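Local coordinates for AB hydrolase-1 domain-containing protein (Thermoplasma acidophilum DSM 1728, PDB 3BDI) that is of unknown function but is probably a hydrolase of the alpha/beta hydrolase superfamily, at residues F8-F17 with P65-Y76; N58-G66 with F89-V99. All blocks are in the same frame, centred on the assembly; numbering follows the deposited sequence.

Overall arrangement
Contact 1 and contact 2 lie on the same side of the chain's centre, with their own centres about 10 Å apart. Their segments alternate along the chain: 8-17, then 58-66, then 65-76, which shares P65 and G66 with the one before, then 89-99. Both reach the mixed sheet, in which strands 14-21 and 57-62 are neighbours. Contact 1 fixes the loop after strand 57-62 to the edge hairpin. Contact 2 packs that strand and the start of the loop against helix 83-96. The two also meet through Y76 OH and D92 OD2. Together they hold hairpin, loop and helix as one end of the alpha/beta hydrolase core.

Contact 1: residues F8-F17 with P65-Y76; sequences FIDVNGTRVF and PGFGRSASSEKY
R69 lies alongside F17, and the two side chains point the same way. R69 CB starts the contact, 3.6 Å from F17 CB, and also faces F17 CG. From CG to NE the chain is extended, which carries R69 CD out over the centre of the F17 ring, 3.6 Å from the centroid and almost on the ring normal, a CH-pi contact. The guanidinium runs beyond it, with CZ giving at most a weak, long cation-pi attraction. F17 CG is anti to the backbone N (chi1 177°), which turns the ring under the arginine chain.

Next to this pair, the backbone N of A71 donates to R15 O at 3.0 Å. S70 OG accepts from F17 N at 3.0 Å and is also bonded to D63 O, so two backbone groups grip one hydroxyl. A water joins R15 O, R15 NH1 and R69 O. At the far end T14 OG1 and S73 OG are hydrogen-bonded at 2.9 Å. S73 OG also accepts from Y76 N, an ST motif. N12 ND2 donates to Y76 OH at 3.1 Å, with the hydroxyl in the amide plane, and D92 OD2 is a second partner of that OH.

The loop 65-76 thus runs along the start of strand 14-21 and the type I' turn of the edge hairpin. Helix 83-96 lies beside it, where F89 meets the Y76 ring edge-to-face.

Contact 2: residues N58-G66 with F89-V99; sequences NVYAPDYPG and FIRDYLKANGV
P62 and Y93 meet where strand 57-62 packs against helix 83-96, a strand and a helix of the alpha/beta hydrolase fold. The short axes come within 10.7 Å at 129°. P62 CG lies over one face of the Y93 ring, 3.8 Å from its centroid, a CH-pi contact. Y93 CG is anti to the backbone N (chi1 173°), which sends the ring from the helix to the strand. Its OH touches P62 CD and Y60 CB, and is hydrogen-bonded to Q18 OE1. On the opposite face of the ring lies N97 ND2.

F89, one turn earlier, has CG set the same way. P65 CD covers one face of its ring, 3.8 Å from the centroid, and Y93 CB lies over the other. P62 CG comes to its edge. Y64 slides past in the opposite direction and puts CE1 3.5 Å from F89 CD2, with the two ring planes 68° apart. With an alanine in place of F89, P65 CD and Y64 CE1 would probably lose the ring they rest on, leaving a gap between the helix and the start of the loop.

Y60 meets the residues that follow the helix. Its ring slides by N97 and V99, with CZ 3.7 Å from V99 CG2. The chain turns at G98 in a Schellman motif. N97 ND2 donates to Y93 O, and N97 OD1 accepts from Q18 NE2. One water bridges Y60 OH, at 2.7 Å, and N97 O, to which it donates at 2.9 Å.

Contact 1: residues F8-F17 with P65-Y76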
loop_
_atom_site.group_PDB
_atom_site.type_symbol
_atom_site.label_atom_id
_atom_site.label_comp_id
_atom_site.label_asym_id
_atom_site.label_seq_id
_atom_site.Cartn_x
_atom_site.Cartn_y
_atom_site.Cartn_z
ATOM N N PHE A 8 -5.695 -12.269 13.829
ATOM C CA PHE A 8 -6.830 -12.208 12.944
ATOM C C PHE A 8 -7.824 -11.194 13.484
ATOM O O PHE A 8 -8.050 -11.114 14.696
ATOM C CB PHE A 8 -7.470 -13.569 12.761
ATOM C CG PHE A 8 -6.574 -14.560 12.091
ATOM C CD1 PHE A 8 -5.646 -15.315 12.809
ATOM C CD2 PHE A 8 -6.644 -14.740 10.736
ATOM C CE1 PHE A 8 -4.795 -16.160 12.139
ATOM C CE2 PHE A 8 -5.809 -15.618 10.091
ATOM C CZ PHE A 8 -4.899 -16.327 10.820
ATOM N N ILE A 9 -8.338 -10.366 12.582
ATOM C CA ILE A 9 -9.316 -9.294 12.868
ATOM C C ILE A 9 -10.584 -9.604 12.049
ATOM O O ILE A 9 -10.511 -10.181 10.943
ATOM C CB ILE A 9 -8.722 -7.871 12.553
ATOM C CG1 ILE A 9 -9.604 -6.755 13.135
ATOM C CG2 ILE A 9 -8.410 -7.692 11.056
ATOM C CD1 ILE A 9 -8.908 -5.451 13.246
ATOM N N ASP A 10 -11.764 -9.284 12.588
ATOM C CA ASP A 10 -12.973 -9.307 11.816
ATOM C C ASP A 10 -13.161 -7.994 11.141
ATOM O O ASP A 10 -13.214 -6.943 11.809
ATOM C CB ASP A 10 -14.194 -9.564 12.683
ATOM C CG ASP A 10 -15.487 -9.660 11.832
ATOM O OD1 ASP A 10 -15.619 -10.657 11.112
ATOM O OD2 ASP A 10 -16.290 -8.748 11.880
ATOM N N VAL A 11 -13.291 -8.021 9.813
ATOM C CA VAL A 11 -13.634 -6.853 9.019
ATOM C C VAL A 11 -15.007 -7.126 8.410
ATOM O O VAL A 11 -15.158 -7.799 7.389
ATOM C CB VAL A 11 -12.552 -6.516 7.960
ATOM C CG1 VAL A 11 -12.922 -5.195 7.255
ATOM C CG2 VAL A 11 -11.169 -6.421 8.636
ATOM N N ASN A 12 -16.051 -6.643 9.078
ATOM C CA ASN A 12 -17.437 -6.816 8.640
ATOM C C ASN A 12 -17.765 -8.215 8.192
ATOM O O ASN A 12 -18.432 -8.417 7.189
ATOM C CB ASN A 12 -17.819 -5.779 7.588
ATOM C CG ASN A 12 -17.844 -4.396 8.159
ATOM O OD1 ASN A 12 -18.452 -4.167 9.214
ATOM N ND2 ASN A 12 -17.177 -3.472 7.518
ATOM N N GLY A 13 -17.324 -9.190 8.967
ATOM C CA GLY A 13 -17.710 -10.577 8.736
ATOM C C GLY A 13 -16.660 -11.414 8.009
ATOM O O GLY A 13 -16.817 -12.623 7.874
ATOM N N THR A 14 -15.583 -10.772 7.576
ATOM C CA THR A 14 -14.479 -11.478 6.913
ATOM C C THR A 14 -13.307 -11.571 7.860
ATOM O O THR A 14 -12.844 -10.534 8.387
ATOM C CB THR A 14 -14.081 -10.757 5.624
ATOM O OG1 THR A 14 -15.181 -10.818 4.717
ATOM C CG2 THR A 14 -12.858 -11.430 4.943
ATOM N N ARG A 15 -12.801 -12.787 8.048
ATOM C CA ARG A 15 -11.670 -13.044 8.919
ATOM C C ARG A 15 -10.327 -12.741 8.244
ATOM O O ARG A 15 -9.857 -13.504 7.402
ATOM C CB ARG A 15 -11.722 -14.485 9.431
ATOM C CG ARG A 15 -10.709 -14.864 10.503
ATOM C CD ARG A 15 -10.843 -16.286 10.841
ATOM N NE ARG A 15 -9.991 -16.760 11.924
ATOM C CZ ARG A 15 -8.867 -17.451 11.759
ATOM N NH1 ARG A 15 -8.371 -17.722 10.581
ATOM N NH2 ARG A 15 -8.220 -17.861 12.855
ATOM N N VAL A 16 -9.728 -11.621 8.617
ATOM C CA VAL A 16 -8.552 -11.065 7.982
ATOM C C VAL A 16 -7.335 -11.312 8.854
ATOM O O VAL A 16 -7.348 -10.968 10.034
ATOM C CB VAL A 16 -8.760 -9.551 7.768
ATOM C CG1 VAL A 16 -7.504 -8.886 7.233
ATOM C CG2 VAL A 16 -9.913 -9.356 6.808
ATOM N N PHE A 17 -6.288 -11.886 8.281
ATOM C CA PHE A 17 -4.992 -11.953 8.937
ATOM C C PHE A 17 -4.282 -10.622 8.783
ATOM O O PHE A 17 -4.266 -10.033 7.714
ATOM C CB PHE A 17 -4.120 -13.035 8.301
ATOM C CG PHE A 17 -2.725 -13.112 8.876
ATOM C CD1 PHE A 17 -2.542 -13.593 10.151
ATOM C CD2 PHE A 17 -1.600 -12.725 8.141
ATOM C CE1 PHE A 17 -1.298 -13.636 10.708
ATOM C CE2 PHE A 17 -0.337 -12.782 8.673
ATOM C CZ PHE A 17 -0.183 -13.278 9.979
ATOM N N PRO A 65 -8.496 -10.180 1.555
ATOM C CA PRO A 65 -9.435 -11.313 1.478
ATOM C C PRO A 65 -9.261 -12.175 0.235
ATOM O O PRO A 65 -9.202 -11.647 -0.858
ATOM C CB PRO A 65 -10.811 -10.617 1.541
ATOM C CG PRO A 65 -10.535 -9.393 2.407
ATOM C CD PRO A 65 -9.180 -8.923 1.979
ATOM N N GLY A 66 -9.179 -13.485 0.426
ATOM C CA GLY A 66 -8.936 -14.378 -0.667
ATOM C C GLY A 66 -7.492 -14.691 -0.931
ATOM O O GLY A 66 -7.209 -15.576 -1.767
ATOM N N PHE A 67 -6.572 -14.075 -0.186
ATOM C CA PHE A 67 -5.126 -14.216 -0.378
ATOM C C PHE A 67 -4.505 -14.585 0.961
ATOM O O PHE A 67 -5.054 -14.307 2.025
ATOM C CB PHE A 67 -4.500 -12.895 -0.863
ATOM C CG PHE A 67 -4.909 -12.533 -2.254
ATOM C CD1 PHE A 67 -6.146 -11.935 -2.519
ATOM C CD2 PHE A 67 -4.073 -12.817 -3.315
ATOM C CE1 PHE A 67 -6.497 -11.608 -3.792
ATOM C CE2 PHE A 67 -4.452 -12.482 -4.591
ATOM C CZ PHE A 67 -5.678 -11.930 -4.823
ATOM N N GLY A 68 -3.312 -15.151 0.931
ATOM C CA GLY A 68 -2.553 -15.453 2.138
ATOM C C GLY A 68 -3.361 -16.265 3.124
ATOM O O GLY A 68 -3.864 -17.329 2.792
ATOM N N ARG A 69 -3.481 -15.733 4.336
ATOM C CA ARG A 69 -4.167 -16.389 5.460
ATOM C C ARG A 69 -5.595 -15.857 5.681
ATOM O O ARG A 69 -6.260 -16.294 6.600
ATOM C CB ARG A 69 -3.367 -16.194 6.750
ATOM C CG ARG A 69 -2.083 -16.985 6.746
ATOM C CD ARG A 69 -1.204 -16.504 7.921
ATOM N NE ARG A 69 -0.266 -17.537 8.302
ATOM C CZ ARG A 69 0.935 -17.732 7.754
ATOM N NH1 ARG A 69 1.353 -17.009 6.724
ATOM N NH2 ARG A 69 1.652 -18.773 8.175
ATOM N N SER A 70 -6.078 -14.969 4.818
ATOM C CA SER A 70 -7.381 -14.336 5.009
ATOM C C SER A 70 -8.484 -15.125 4.313
ATOM O O SER A 70 -8.314 -15.691 3.228
ATOM C CB SER A 70 -7.369 -12.900 4.492
ATOM O OG SER A 70 -6.562 -12.100 5.344
ATOM N N ALA A 71 -9.667 -15.078 4.890
ATOM C CA ALA A 71 -10.801 -15.765 4.296
ATOM C C ALA A 71 -11.183 -15.126 2.992
ATOM O O ALA A 71 -10.980 -13.903 2.802
ATOM C CB ALA A 71 -11.989 -15.720 5.295
ATOM N N SER A 72 -11.788 -15.940 2.113
ATOM C CA SER A 72 -12.491 -15.388 0.972
ATOM C C SER A 72 -13.629 -14.488 1.432
ATOM O O SER A 72 -14.093 -14.564 2.556
ATOM C CB SER A 72 -13.073 -16.527 0.175
ATOM O OG SER A 72 -12.034 -17.355 -0.369
ATOM N N SER A 73 -14.096 -13.610 0.563
ATOM C CA SER A 73 -15.081 -12.592 0.985
ATOM C C SER A 73 -16.024 -12.221 -0.153
ATOM O O SER A 73 -15.569 -11.794 -1.223
ATOM C CB SER A 73 -14.393 -11.341 1.466
ATOM O OG SER A 73 -15.366 -10.359 1.848
ATOM N N GLU A 74 -17.334 -12.305 0.072
ATOM C CA GLU A 74 -18.274 -11.792 -0.902
ATOM C C GLU A 74 -18.220 -10.291 -0.984
ATOM O O GLU A 74 -18.299 -9.750 -2.085
ATOM C CB GLU A 74 -19.710 -12.224 -0.580
ATOM C CG GLU A 74 -19.909 -13.721 -0.703
ATOM C CD GLU A 74 -21.244 -14.195 -0.226
ATOM O OE1 GLU A 74 -22.260 -13.552 -0.531
ATOM O OE2 GLU A 74 -21.295 -15.223 0.488
ATOM N N LYS A 75 -18.134 -9.616 0.157
ATOM C CA LYS A 75 -18.151 -8.149 0.191
ATOM C C LYS A 75 -16.891 -7.518 -0.449
ATOM O O LYS A 75 -16.959 -6.460 -1.134
ATOM C CB LYS A 75 -18.257 -7.708 1.664
ATOM C CG LYS A 75 -18.340 -6.222 1.912
ATOM C CD LYS A 75 -18.619 -5.920 3.379
ATOM C CE LYS A 75 -18.673 -4.424 3.611
ATOM N NZ LYS A 75 -19.976 -3.834 3.098
ATOM N N TYR A 76 -15.730 -8.135 -0.202
ATOM C CA TYR A 76 -14.437 -7.542 -0.555
ATOM C C TYR A 76 -13.706 -8.273 -1.635
ATOM O O TYR A 76 -12.651 -7.814 -2.075
ATOM C CB TYR A 76 -13.547 -7.488 0.695
ATOM C CG TYR A 76 -14.149 -6.680 1.843
ATOM C CD1 TYR A 76 -14.505 -5.343 1.674
ATOM C CD2 TYR A 76 -14.308 -7.244 3.127
ATOM C CE1 TYR A 76 -15.054 -4.626 2.717
ATOM C CE2 TYR A 76 -14.853 -6.525 4.161
ATOM C CZ TYR A 76 -15.188 -5.210 3.969
ATOM O OH TYR A 76 -15.713 -4.500 5.044
HETATM O O HOH W 1 -15.918 -13.551 4.306
HETATM O O HOH W 2 -8.738 -16.147 8.101
#

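Contact 2: residues N58-G66 with F89-V99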
loop_
_atom_site.group_PDB
_atom_site.type_symbol
_atom_site.label_atom_id
_atom_site.label_comp_id
_atom_site.label_asym_id
_atom_site.label_seq_id
_atom_site.Cartn_x
_atom_site.Cartn_y
_atom_site.Cartn_z
ATOM N N ASN A 58 2.718 3.996 13.165
ATOM C CA ASN A 58 2.055 2.723 13.449
ATOM C C ASN A 58 1.900 2.017 12.103
ATOM O O ASN A 58 1.440 2.616 11.148
ATOM C CB ASN A 58 0.704 2.962 14.117
ATOM C CG ASN A 58 0.848 3.269 15.581
ATOM O OD1 ASN A 58 1.872 2.993 16.189
ATOM N ND2 ASN A 58 -0.215 3.768 16.169
ATOM N N VAL A 59 2.282 0.740 12.071
ATOM C CA VAL A 59 2.333 -0.035 10.819
ATOM C C VAL A 59 1.343 -1.211 10.845
ATOM O O VAL A 59 1.353 -2.014 11.755
ATOM C CB VAL A 59 3.744 -0.563 10.545
ATOM C CG1 VAL A 59 3.830 -1.188 9.146
ATOM C CG2 VAL A 59 4.780 0.557 10.709
ATOM N N TYR A 60 0.536 -1.283 9.790
ATOM C CA TYR A 60 -0.490 -2.337 9.665
ATOM C C TYR A 60 -0.338 -3.003 8.306
ATOM O O TYR A 60 -0.132 -2.310 7.318
ATOM C CB TYR A 60 -1.886 -1.719 9.714
ATOM C CG TYR A 60 -2.178 -0.947 10.978
ATOM C CD1 TYR A 60 -1.835 0.385 11.102
ATOM C CD2 TYR A 60 -2.754 -1.573 12.054
ATOM C CE1 TYR A 60 -2.105 1.088 12.275
ATOM C CE2 TYR A 60 -3.037 -0.853 13.233
ATOM C CZ TYR A 60 -2.686 0.456 13.318
ATOM O OH TYR A 60 -2.939 1.179 14.496
ATOM N N ALA A 61 -0.450 -4.328 8.233
ATOM C CA ALA A 61 -0.370 -5.009 6.933
ATOM C C ALA A 61 -1.273 -6.246 6.936
ATOM O O ALA A 61 -0.949 -7.220 7.620
ATOM C CB ALA A 61 1.067 -5.440 6.642
ATOM N N PRO A 62 -2.403 -6.221 6.233
ATOM C CA PRO A 62 -3.269 -7.411 6.123
ATOM C C PRO A 62 -2.973 -8.263 4.904
ATOM O O PRO A 62 -2.395 -7.792 3.918
ATOM C CB PRO A 62 -4.645 -6.798 5.965
ATOM C CG PRO A 62 -4.397 -5.543 5.196
ATOM C CD PRO A 62 -2.988 -5.053 5.554
ATOM N N ASP A 63 -3.414 -9.518 4.968
ATOM C CA ASP A 63 -3.589 -10.339 3.757
ATOM C C ASP A 63 -4.953 -9.962 3.189
ATOM O O ASP A 63 -5.959 -9.943 3.927
ATOM C CB ASP A 63 -3.504 -11.813 4.036
ATOM C CG ASP A 63 -2.108 -12.270 4.416
ATOM O OD1 ASP A 63 -1.151 -11.492 4.313
ATOM O OD2 ASP A 63 -1.992 -13.451 4.834
ATOM N N TYR A 64 -4.991 -9.588 1.918
ATOM C CA TYR A 64 -6.238 -9.193 1.265
ATOM C C TYR A 64 -7.188 -10.397 1.312
ATOM O O TYR A 64 -6.755 -11.509 1.103
ATOM C CB TYR A 64 -5.999 -8.719 -0.182
ATOM C CG TYR A 64 -7.227 -7.959 -0.702
ATOM C CD1 TYR A 64 -7.459 -6.648 -0.330
ATOM C CD2 TYR A 64 -8.216 -8.635 -1.364
ATOM C CE1 TYR A 64 -8.607 -6.025 -0.642
ATOM C CE2 TYR A 64 -9.402 -8.000 -1.690
ATOM C CZ TYR A 64 -9.574 -6.690 -1.365
ATOM O OH TYR A 64 -10.723 -6.025 -1.613
ATOM N N PRO A 65 -8.496 -10.180 1.555
ATOM C CA PRO A 65 -9.435 -11.313 1.478
ATOM C C PRO A 65 -9.261 -12.175 0.235
ATOM O O PRO A 65 -9.202 -11.647 -0.858
ATOM C CB PRO A 65 -10.811 -10.617 1.541
ATOM C CG PRO A 65 -10.535 -9.393 2.407
ATOM C CD PRO A 65 -9.180 -8.923 1.979
ATOM N N GLY A 66 -9.179 -13.485 0.426
ATOM C CA GLY A 66 -8.936 -14.378 -0.667
ATOM C C GLY A 66 -7.492 -14.691 -0.931
ATOM O O GLY A 66 -7.209 -15.576 -1.767
ATOM N N PHE A 89 -12.776 -2.216 1.303
ATOM C CA PHE A 89 -11.939 -2.981 2.218
ATOM C C PHE A 89 -10.976 -2.089 2.968
ATOM O O PHE A 89 -10.866 -2.170 4.179
ATOM C CB PHE A 89 -11.148 -4.077 1.532
ATOM C CG PHE A 89 -10.303 -4.825 2.497
ATOM C CD1 PHE A 89 -10.852 -5.679 3.406
ATOM C CD2 PHE A 89 -8.933 -4.603 2.543
ATOM C CE1 PHE A 89 -10.046 -6.298 4.352
ATOM C CE2 PHE A 89 -8.146 -5.234 3.459
ATOM C CZ PHE A 89 -8.723 -6.085 4.355
ATOM N N ILE A 90 -10.234 -1.236 2.248
ATOM C CA ILE A 90 -9.207 -0.445 2.927
ATOM C C ILE A 90 -9.807 0.517 3.964
ATOM O O ILE A 90 -9.334 0.605 5.109
ATOM C CB ILE A 90 -8.260 0.243 1.925
ATOM C CG1 ILE A 90 -7.471 -0.850 1.206
ATOM C CG2 ILE A 90 -7.347 1.278 2.648
ATOM C CD1 ILE A 90 -6.463 -0.377 0.152
ATOM N N ARG A 91 -10.897 1.180 3.570
ATOM C CA ARG A 91 -11.633 2.045 4.508
ATOM C C ARG A 91 -12.083 1.270 5.748
ATOM O O ARG A 91 -11.861 1.696 6.881
ATOM C CB ARG A 91 -12.836 2.642 3.816
ATOM C CG ARG A 91 -13.595 3.618 4.689
ATOM C CD ARG A 91 -14.822 4.080 3.992
ATOM N NE ARG A 91 -15.978 3.220 4.238
ATOM C CZ ARG A 91 -16.412 2.242 3.450
ATOM N NH1 ARG A 91 -15.782 1.897 2.339
ATOM N NH2 ARG A 91 -17.501 1.585 3.792
ATOM N N ASP A 92 -12.722 0.126 5.511
ATOM C CA ASP A 92 -13.283 -0.684 6.607
ATOM C C ASP A 92 -12.217 -1.292 7.498
ATOM O O ASP A 92 -12.405 -1.467 8.692
ATOM C CB ASP A 92 -14.197 -1.771 6.030
ATOM C CG ASP A 92 -15.497 -1.215 5.423
ATOM O OD1 ASP A 92 -15.735 0.011 5.537
ATOM O OD2 ASP A 92 -16.228 -1.969 4.746
ATOM N N TYR A 93 -11.091 -1.666 6.880
ATOM C CA TYR A 93 -9.937 -2.240 7.571
ATOM C C TYR A 93 -9.282 -1.212 8.494
ATOM O O TYR A 93 -8.988 -1.522 9.637
ATOM C CB TYR A 93 -8.929 -2.743 6.524
ATOM C CG TYR A 93 -7.621 -3.199 7.115
ATOM C CD1 TYR A 93 -7.520 -4.358 7.847
ATOM C CD2 TYR A 93 -6.482 -2.391 6.978
ATOM C CE1 TYR A 93 -6.320 -4.734 8.365
ATOM C CE2 TYR A 93 -5.276 -2.765 7.479
ATOM C CZ TYR A 93 -5.187 -3.934 8.222
ATOM O OH TYR A 93 -3.988 -4.327 8.765
ATOM N N LEU A 94 -9.109 0.017 8.005
ATOM C CA LEU A 94 -8.603 1.055 8.871
ATOM C C LEU A 94 -9.568 1.313 10.037
ATOM O O LEU A 94 -9.141 1.373 11.185
ATOM C CB LEU A 94 -8.335 2.314 8.063
ATOM C CG LEU A 94 -7.183 2.279 7.047
ATOM C CD1 LEU A 94 -7.137 3.594 6.275
ATOM C CD2 LEU A 94 -5.839 2.011 7.750
ATOM N N LYS A 95 -10.868 1.376 9.747
ATOM C CA LYS A 95 -11.887 1.601 10.788
ATOM C C LYS A 95 -11.861 0.489 11.814
ATOM O O LYS A 95 -11.948 0.733 13.015
ATOM C CB LYS A 95 -13.278 1.704 10.163
ATOM C CG LYS A 95 -14.422 1.944 11.160
ATOM C CD LYS A 95 -15.758 2.166 10.457
ATOM N N ALA A 96 -11.710 -0.762 11.369
ATOM C CA ALA A 96 -11.670 -1.877 12.306
ATOM C C ALA A 96 -10.516 -1.800 13.288
ATOM O O ALA A 96 -10.598 -2.298 14.395
ATOM C CB ALA A 96 -11.637 -3.224 11.545
ATOM N N ASN A 97 -9.412 -1.200 12.846
ATOM C CA ASN A 97 -8.225 -0.998 13.664
ATOM C C ASN A 97 -8.255 0.332 14.440
ATOM O O ASN A 97 -7.295 0.658 15.104
ATOM C CB ASN A 97 -6.944 -1.044 12.812
ATOM C CG ASN A 97 -6.509 -2.459 12.522
ATOM O OD1 ASN A 97 -6.075 -3.182 13.438
ATOM N ND2 ASN A 97 -6.655 -2.889 11.240
ATOM N N GLY A 98 -9.348 1.093 14.320
ATOM C CA GLY A 98 -9.466 2.323 15.085
ATOM C C GLY A 98 -8.680 3.456 14.486
ATOM O O GLY A 98 -8.362 4.437 15.182
ATOM N N VAL A 99 -8.340 3.366 13.199
ATOM C CA VAL A 99 -7.456 4.336 12.528
ATOM C C VAL A 99 -8.294 5.255 11.675
ATOM O O VAL A 99 -8.994 4.831 10.753
ATOM C CB VAL A 99 -6.412 3.625 11.633
ATOM C CG1 VAL A 99 -5.603 4.676 10.844
ATOM C CG2 VAL A 99 -5.543 2.721 12.501
HETATM O O HOH W 3 -4.694 -0.048 16.188
#